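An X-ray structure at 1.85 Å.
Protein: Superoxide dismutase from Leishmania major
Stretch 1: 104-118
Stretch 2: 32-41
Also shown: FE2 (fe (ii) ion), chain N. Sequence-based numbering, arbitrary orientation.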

# COMPACT_ATOMS: atom_id res chain seq x y z
N GLN B 104 -5.43 -0.07 -12.27
CA GLN B 104 -4.40 -1.07 -11.95
C GLN B 104 -4.08 -1.99 -13.13
O GLN B 104 -2.91 -2.39 -13.32
CB GLN B 104 -4.76 -1.90 -10.70
CG GLN B 104 -4.61 -1.11 -9.39
CD GLN B 104 -3.14 -0.78 -9.06
OE1 GLN B 104 -2.56 0.16 -9.63
NE2 GLN B 104 -2.55 -1.54 -8.14
N HIS B 105 -5.09 -2.34 -13.93
CA HIS B 105 -4.84 -3.16 -15.13
C HIS B 105 -3.93 -2.42 -16.08
O HIS B 105 -2.92 -2.95 -16.54
CB HIS B 105 -6.15 -3.61 -15.80
CG HIS B 105 -5.96 -4.35 -17.11
ND1 HIS B 105 -4.94 -5.23 -17.32
CD2 HIS B 105 -6.71 -4.33 -18.30
CE1 HIS B 105 -5.04 -5.74 -18.56
NE2 HIS B 105 -6.11 -5.18 -19.17
N PHE B 106 -4.27 -1.17 -16.34
CA PHE B 106 -3.45 -0.34 -17.22
C PHE B 106 -2.04 -0.17 -16.61
O PHE B 106 -1.03 -0.34 -17.33
CB PHE B 106 -4.11 1.04 -17.43
CG PHE B 106 -3.19 2.04 -18.09
CD1 PHE B 106 -3.14 2.14 -19.48
CD2 PHE B 106 -2.33 2.85 -17.34
CE1 PHE B 106 -2.25 3.02 -20.11
CE2 PHE B 106 -1.44 3.73 -17.95
CZ PHE B 106 -1.41 3.82 -19.35
N ASN B 107 -1.97 0.15 -15.32
CA ASN B 107 -0.67 0.46 -14.70
C ASN B 107 0.26 -0.72 -14.82
O ASN B 107 1.43 -0.54 -15.18
CB ASN B 107 -0.81 0.88 -13.23
CG ASN B 107 -1.56 2.18 -13.06
OD1 ASN B 107 -1.65 3.00 -14.00
ND2 ASN B 107 -2.09 2.39 -11.87
N HIS B 108 -0.25 -1.92 -14.54
CA HIS B 108 0.59 -3.15 -14.62
C HIS B 108 0.98 -3.46 -16.05
O HIS B 108 2.13 -3.84 -16.31
CB HIS B 108 -0.08 -4.37 -13.96
CG HIS B 108 -0.06 -4.32 -12.44
ND1 HIS B 108 -1.01 -3.65 -11.73
CD2 HIS B 108 0.86 -4.80 -11.52
CE1 HIS B 108 -0.73 -3.72 -10.42
NE2 HIS B 108 0.43 -4.41 -10.28
N SER B 109 0.04 -3.34 -16.99
CA SER B 109 0.33 -3.58 -18.40
C SER B 109 1.45 -2.70 -18.90
O SER B 109 2.33 -3.14 -19.64
CB SER B 109 -0.94 -3.41 -19.27
OG SER B 109 -1.90 -4.37 -18.87
N PHE B 110 1.42 -1.45 -18.48
CA PHE B 110 2.40 -0.48 -18.90
C PHE B 110 3.75 -0.83 -18.30
O PHE B 110 4.77 -0.84 -18.99
CB PHE B 110 1.97 0.96 -18.50
CG PHE B 110 2.88 2.01 -19.07
CD1 PHE B 110 2.81 2.33 -20.43
CD2 PHE B 110 3.80 2.66 -18.27
CE1 PHE B 110 3.64 3.31 -20.98
CE2 PHE B 110 4.65 3.63 -18.82
CZ PHE B 110 4.57 3.96 -20.16
N PHE B 111 3.74 -1.19 -17.00
CA PHE B 111 4.93 -1.67 -16.29
C PHE B 111 5.62 -2.83 -17.00
O PHE B 111 6.86 -2.81 -17.14
CB PHE B 111 4.52 -2.09 -14.87
CG PHE B 111 5.66 -2.31 -13.92
CD1 PHE B 111 6.73 -1.41 -13.84
CD2 PHE B 111 5.64 -3.40 -13.06
CE1 PHE B 111 7.77 -1.62 -12.92
CE2 PHE B 111 6.68 -3.61 -12.13
CZ PHE B 111 7.73 -2.71 -12.06
N TRP B 112 4.87 -3.85 -17.43
CA TRP B 112 5.51 -4.98 -18.13
C TRP B 112 6.17 -4.56 -19.41
O TRP B 112 7.23 -5.10 -19.75
CB TRP B 112 4.51 -6.11 -18.42
CG TRP B 112 3.76 -6.57 -17.20
CD1 TRP B 112 2.38 -6.81 -17.10
CD2 TRP B 112 4.30 -6.86 -15.86
NE1 TRP B 112 2.05 -7.22 -15.83
CE2 TRP B 112 3.15 -7.27 -15.03
CE3 TRP B 112 5.56 -6.82 -15.29
CZ2 TRP B 112 3.30 -7.62 -13.70
CZ3 TRP B 112 5.70 -7.17 -13.94
CH2 TRP B 112 4.59 -7.57 -13.16
N LYS B 113 5.58 -3.62 -20.13
CA LYS B 113 6.18 -3.09 -21.37
C LYS B 113 7.48 -2.33 -21.12
O LYS B 113 8.34 -2.25 -22.02
CB LYS B 113 5.19 -2.19 -22.12
CG LYS B 113 3.94 -2.89 -22.61
CD LYS B 113 4.23 -3.89 -23.70
CE LYS B 113 4.20 -3.24 -25.07
NZ LYS B 113 4.43 -4.30 -26.09
N CYS B 114 7.63 -1.78 -19.91
CA CYS B 114 8.84 -1.06 -19.51
C CYS B 114 10.01 -1.96 -19.13
O CYS B 114 11.08 -1.45 -18.84
CB CYS B 114 8.56 -0.19 -18.29
SG CYS B 114 7.48 1.16 -18.76
N LEU B 115 9.76 -3.28 -19.06
CA LEU B 115 10.77 -4.21 -18.55
C LEU B 115 11.12 -5.31 -19.53
O LEU B 115 10.27 -5.75 -20.34
CB LEU B 115 10.33 -4.85 -17.22
CG LEU B 115 9.76 -3.91 -16.14
CD1 LEU B 115 9.16 -4.69 -14.97
CD2 LEU B 115 10.90 -3.00 -15.67
N SER B 116 12.35 -5.78 -19.40
CA SER B 116 12.89 -6.87 -20.22
C SER B 116 14.08 -7.54 -19.51
O SER B 116 14.92 -6.85 -18.92
CB SER B 116 13.34 -6.33 -21.58
OG SER B 116 13.52 -7.39 -22.50
N PRO B 117 14.20 -8.88 -19.59
CA PRO B 117 15.40 -9.53 -19.00
C PRO B 117 16.68 -8.87 -19.48
O PRO B 117 16.89 -8.75 -20.68
CB PRO B 117 15.29 -10.98 -19.50
CG PRO B 117 13.80 -11.19 -19.64
CD PRO B 117 13.28 -9.88 -20.18
N GLY B 118 17.50 -8.40 -18.54
CA GLY B 118 18.77 -7.74 -18.87
C GLY B 118 18.64 -6.33 -19.43
O GLY B 118 19.63 -5.73 -19.83
FE FE2 N . 1.71 -4.19 -8.69
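Stretch 2 (32-41) PAELPTLGFN

Residues 32-41 form an extended segment without regular helix or strand, laid along one side of the helix that includes residues 104-113 and then along the loop that follows it. Most of the segment has phi/psi values of the extended region; the exception is G39, at -59/-1, and P32 is preceded by a cis peptide bond. The two stretches run in the same direction: the nearest CA pairs are H105 with A33 (8.0 Å), S109 with P36 (6.5 Å), W112 with L38 (6.8 Å) and S116 with G39 (7.0 Å). From H105 to W112 seven helix residues are passed for five of the extended chain, as expected from the shorter rise per residue of a helix; beyond W112 the register shifts. Together the stretches bury 424 Å².

Apolar packing dominates the contact. W112, whose CA-to-CB bond points toward the segment, receives two residues on different parts of its indole. The methyl CD2 of L38 lies over one face, 3.5 Å from W112 CG and 4.0 Å from the centroid of the five-membered ring, in a CH-pi arrangement 29° off the ring normal. P36 CG instead approaches the edge, 3.9 Å from W112 CD1, and P36 CG also lies 3.7 Å from S109 OG, so that the proline ring bridges successive turns of the helix. Farther along, F40, with chi1 in the p well, directs its ring to the loop: its CG is 3.6 Å from P117 CD. At the other end of the contact, A33 CB packs 3.7 Å from H105 CD2.

Two backbone carbonyl oxygens meet ring carbons: E34 O lies near the plane of the imidazole, 3.3 Å from H105 CE1, and L115 O is 3.5 Å from F40 CE2.

No direct hydrogen bond joins the stretches; water makes the polar links. Water 1 accepts from E34 N (3.1 Å) and is hydrogen-bonded to H105 NE2 (2.8 Å). Water 2 accepts from G39 N (2.9 Å) and donates to W112 O (3.0 Å), joining the two backbones.

Within the helix, S109 OG donates to H105 O (2.9 Å), which meets the polar need of a hydroxyl set against a proline. The CA-to-CB bond of H108 points toward the segment, but the end of its side chain leads away: H108 ND1 is held by Q104 O (2.8 Å), and H108 NE2 coordinates the iron FE at 2.0 Å. The extended segment therefore packs on the helix that carries this metal ligand without touching the ligand itself.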

# COMPACT_ATOMS: atom_id res chain seq x y z
N PRO B 32 -13.11 -6.46 -23.49
CA PRO B 32 -12.89 -7.14 -22.21
C PRO B 32 -11.40 -7.28 -21.90
O PRO B 32 -10.61 -7.53 -22.82
CB PRO B 32 -13.54 -8.53 -22.40
CG PRO B 32 -14.50 -8.36 -23.55
CD PRO B 32 -13.85 -7.34 -24.44
N ALA B 33 -11.04 -7.10 -20.64
CA ALA B 33 -9.65 -7.12 -20.22
C ALA B 33 -9.02 -8.51 -20.40
O ALA B 33 -9.72 -9.52 -20.23
CB ALA B 33 -9.56 -6.69 -18.76
N GLU B 34 -7.73 -8.55 -20.73
CA GLU B 34 -6.95 -9.79 -20.76
C GLU B 34 -5.58 -9.54 -20.15
O GLU B 34 -4.99 -8.47 -20.38
CB GLU B 34 -6.70 -10.27 -22.19
CG GLU B 34 -7.88 -10.74 -23.00
CD GLU B 34 -7.43 -11.28 -24.36
OE1 GLU B 34 -6.85 -12.39 -24.40
OE2 GLU B 34 -7.64 -10.59 -25.38
N LEU B 35 -5.05 -10.50 -19.39
CA LEU B 35 -3.64 -10.39 -18.97
C LEU B 35 -2.80 -10.27 -20.24
O LEU B 35 -2.96 -11.07 -21.17
CB LEU B 35 -3.17 -11.62 -18.21
CG LEU B 35 -3.08 -11.77 -16.70
CD1 LEU B 35 -2.28 -13.05 -16.44
CD2 LEU B 35 -2.41 -10.59 -16.01
N PRO B 36 -1.90 -9.28 -20.31
CA PRO B 36 -1.07 -9.13 -21.51
C PRO B 36 -0.02 -10.21 -21.68
O PRO B 36 0.48 -10.78 -20.69
CB PRO B 36 -0.38 -7.77 -21.29
CG PRO B 36 -0.33 -7.62 -19.81
CD PRO B 36 -1.57 -8.29 -19.27
N THR B 37 0.29 -10.50 -22.94
CA THR B 37 1.37 -11.40 -23.29
C THR B 37 2.69 -10.68 -22.95
O THR B 37 2.90 -9.56 -23.38
CB THR B 37 1.30 -11.76 -24.79
OG1 THR B 37 0.01 -12.32 -25.08
CG2 THR B 37 2.39 -12.78 -25.18
N LEU B 38 3.55 -11.31 -22.17
CA LEU B 38 4.82 -10.69 -21.78
C LEU B 38 5.86 -10.79 -22.89
O LEU B 38 5.89 -11.78 -23.63
CB LEU B 38 5.34 -11.30 -20.48
CG LEU B 38 4.46 -11.14 -19.22
CD1 LEU B 38 5.08 -11.87 -18.04
CD2 LEU B 38 4.23 -9.68 -18.84
N GLY B 39 6.73 -9.78 -23.00
CA GLY B 39 7.81 -9.81 -24.00
C GLY B 39 8.79 -10.98 -23.88
O GLY B 39 9.70 -11.13 -24.68
N PHE B 40 8.58 -11.83 -22.88
CA PHE B 40 9.59 -12.79 -22.44
C PHE B 40 8.88 -13.91 -21.69
O PHE B 40 7.67 -13.84 -21.46
CB PHE B 40 10.59 -12.08 -21.50
CG PHE B 40 9.93 -11.18 -20.48
CD1 PHE B 40 9.56 -11.68 -19.24
CD2 PHE B 40 9.67 -9.85 -20.77
CE1 PHE B 40 8.94 -10.86 -18.31
CE2 PHE B 40 9.04 -9.02 -19.85
CZ PHE B 40 8.68 -9.53 -18.61
N ASN B 41 9.63 -14.93 -21.30
CA ASN B 41 9.05 -16.09 -20.63
C ASN B 41 8.85 -15.87 -19.11
O ASN B 41 9.83 -15.77 -18.36
CB ASN B 41 9.94 -17.32 -20.91
CG ASN B 41 9.65 -18.50 -20.01
OD1 ASN B 41 8.52 -18.69 -19.54
ND2 ASN B 41 10.67 -19.31 -19.77
O HOH W 1 -6.95 -5.76 -21.82
O HOH W 2 6.49 -7.17 -21.86
O HOH W 3 0.53 -2.41 -7.98